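Side-chain contact in avidin-related protein 4/5 (Gallus gallus, PDB 1Y55), which binds biotin with high affinity in a pocket of its antiparallel β-barrel, as a member of the avidin family: residues G27-T32 against F62-H67. The protein carries 1 engineered substitution. Residues are numbered along the deposited sequence; the frame is centred on the assembly and turned at random.
Sequences GEFTGT and FGFTVH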
loop_
_atom_site.group_PDB
_atom_site.type_symbol
_atom_site.label_atom_id
_atom_site.label_comp_id
_atom_site.label_asym_id
_atom_site.label_seq_id
_atom_site.Cartn_x
_atom_site.Cartn_y
_atom_site.Cartn_z
ATOM N N GLY A 27 3.192 19.709 -17.283
ATOM C CA GLY A 27 2.260 19.052 -16.392
ATOM C C GLY A 27 2.488 19.349 -14.926
ATOM O O GLY A 27 1.760 18.801 -14.094
ATOM N N GLU A 28 3.432 20.215 -14.585
ATOM C CA GLU A 28 3.697 20.530 -13.194
ATOM C C GLU A 28 2.661 21.497 -12.636
ATOM O O GLU A 28 2.179 22.390 -13.330
ATOM C CB GLU A 28 5.079 21.142 -13.029
ATOM C CG GLU A 28 6.198 20.273 -13.550
ATOM C CD GLU A 28 7.511 21.011 -13.559
ATOM O OE1 GLU A 28 7.525 22.203 -13.960
ATOM O OE2 GLU A 28 8.525 20.390 -13.189
ATOM N N PHE A 29 2.344 21.327 -11.358
ATOM C CA PHE A 29 1.406 22.200 -10.662
ATOM C C PHE A 29 1.770 22.329 -9.200
ATOM O O PHE A 29 2.361 21.440 -8.594
ATOM C CB PHE A 29 -0.035 21.704 -10.808
ATOM C CG PHE A 29 -0.258 20.296 -10.323
ATOM C CD1 PHE A 29 -0.581 20.031 -8.993
ATOM C CD2 PHE A 29 -0.165 19.229 -11.197
ATOM C CE1 PHE A 29 -0.798 18.727 -8.556
ATOM C CE2 PHE A 29 -0.369 17.921 -10.755
ATOM C CZ PHE A 29 -0.696 17.670 -9.433
ATOM N N THR A 30 1.382 23.465 -8.646
ATOM C CA THR A 30 1.444 23.695 -7.224
ATOM C C THR A 30 0.053 23.959 -6.692
ATOM O O THR A 30 -0.900 24.100 -7.446
ATOM C CB THR A 30 2.406 24.832 -6.926
ATOM O OG1 THR A 30 2.813 24.783 -5.544
ATOM C CG2 THR A 30 1.766 26.199 -7.209
ATOM N N GLY A 31 -0.060 23.996 -5.380
ATOM C CA GLY A 31 -1.329 24.245 -4.761
ATOM C C GLY A 31 -1.223 24.205 -3.258
ATOM O O GLY A 31 -0.142 24.220 -2.673
ATOM N N THR A 32 -2.386 24.157 -2.629
ATOM C CA THR A 32 -2.487 24.048 -1.177
ATOM C C THR A 32 -3.485 22.958 -0.815
ATOM O O THR A 32 -4.374 22.611 -1.591
ATOM C CB THR A 32 -2.910 25.363 -0.526
ATOM O OG1 THR A 32 -4.225 25.699 -0.991
ATOM C CG2 THR A 32 -1.978 26.517 -0.887
ATOM N N PHE A 62 -1.577 11.296 -12.472
ATOM C CA PHE A 62 -0.864 12.383 -11.811
ATOM C C PHE A 62 -0.330 11.889 -10.474
ATOM O O PHE A 62 -0.745 10.837 -9.964
ATOM C CB PHE A 62 -1.792 13.607 -11.600
ATOM C CG PHE A 62 -2.981 13.308 -10.744
ATOM C CD1 PHE A 62 -2.868 13.330 -9.349
ATOM C CD2 PHE A 62 -4.193 12.929 -11.305
ATOM C CE1 PHE A 62 -3.951 12.980 -8.547
ATOM C CE2 PHE A 62 -5.270 12.624 -10.505
ATOM C CZ PHE A 62 -5.149 12.645 -9.137
ATOM N N GLY A 63 0.555 12.688 -9.896
ATOM C CA GLY A 63 1.008 12.510 -8.533
ATOM C C GLY A 63 1.284 13.867 -7.922
ATOM O O GLY A 63 1.559 14.840 -8.645
ATOM N N PHE A 64 1.218 13.957 -6.590
ATOM C CA PHE A 64 1.665 15.140 -5.896
ATOM C C PHE A 64 2.121 14.790 -4.493
ATOM O O PHE A 64 1.734 13.779 -3.922
ATOM C CB PHE A 64 0.621 16.286 -5.919
ATOM C CG PHE A 64 -0.714 15.982 -5.271
ATOM C CD1 PHE A 64 -0.924 16.214 -3.911
ATOM C CD2 PHE A 64 -1.770 15.527 -6.031
ATOM C CE1 PHE A 64 -2.159 15.981 -3.334
ATOM C CE2 PHE A 64 -3.003 15.291 -5.441
ATOM C CZ PHE A 64 -3.181 15.521 -4.091
ATOM N N THR A 65 2.944 15.679 -3.950
ATOM C CA THR A 65 3.461 15.619 -2.596
ATOM C C THR A 65 2.882 16.764 -1.800
ATOM O O THR A 65 2.881 17.906 -2.272
ATOM C CB THR A 65 4.994 15.771 -2.642
ATOM O OG1 THR A 65 5.571 14.686 -3.373
ATOM C CG2 THR A 65 5.597 15.725 -1.244
ATOM N N VAL A 66 2.415 16.468 -0.588
ATOM C CA VAL A 66 2.016 17.478 0.384
ATOM C C VAL A 66 3.053 17.517 1.493
ATOM O O VAL A 66 3.281 16.534 2.192
ATOM C CB VAL A 66 0.632 17.191 1.004
ATOM C CG1 VAL A 66 0.240 18.326 1.931
ATOM C CG2 VAL A 66 -0.415 17.007 -0.078
ATOM N N HIS A 67 3.693 18.677 1.647
ATOM C CA HIS A 67 4.589 18.941 2.763
ATOM C C HIS A 67 3.752 19.546 3.890
ATOM O O HIS A 67 3.384 20.720 3.847
ATOM C CB HIS A 67 5.732 19.886 2.333
ATOM C CG HIS A 67 6.454 20.545 3.471
ATOM N ND1 HIS A 67 7.735 20.264 3.909
ATOM C CD2 HIS A 67 6.001 21.526 4.280
ATOM C CE1 HIS A 67 8.036 21.073 4.920
ATOM N NE2 HIS A 67 6.991 21.838 5.171
#
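The carbonyl O of G63, the one polar atom in this contact, lies 3.7 Å from F29 CZ; no hydrogen bond joins the two segments. The contact illustrates how a β-barrel joins strands that are not neighbours: 28-34 and 61-67 run in the same direction with strand 47-53 between them, and F29 CA lies 8.5 Å from F64 CA. Strand 47-53 pairs with both, through backbone bonds such as that of F29 with G51, and the F29 ring adds a further contact beyond the backbone pairing. CG of F29 sits between the backbone N and the carbonyl carbon (chi1 57°), with the ring turned roughly upright to the CA-CB-CG plane (chi2 88°), and this brings the far end of the ring to the second strand. There CE1 lies against F64 CB at 3.9 Å, and F29 CZ approaches F64 CD2 at 4.2 Å. The two side chains cross at a slant, without stacking. F64 has V66 CG2 in plane at its ring edge, and its ring also meets F77. Were the F29 ring cut back to a methyl group, as with an alanine here, a gap would probably open beside F64 CB, and L49 and I20 would lose the ring they pack on. With biotin about 8 Å from the F64 side chain, the barrel interior beside the pocket is joined here by dispersion and close fit, which depend on ring shape more than on directional bonding.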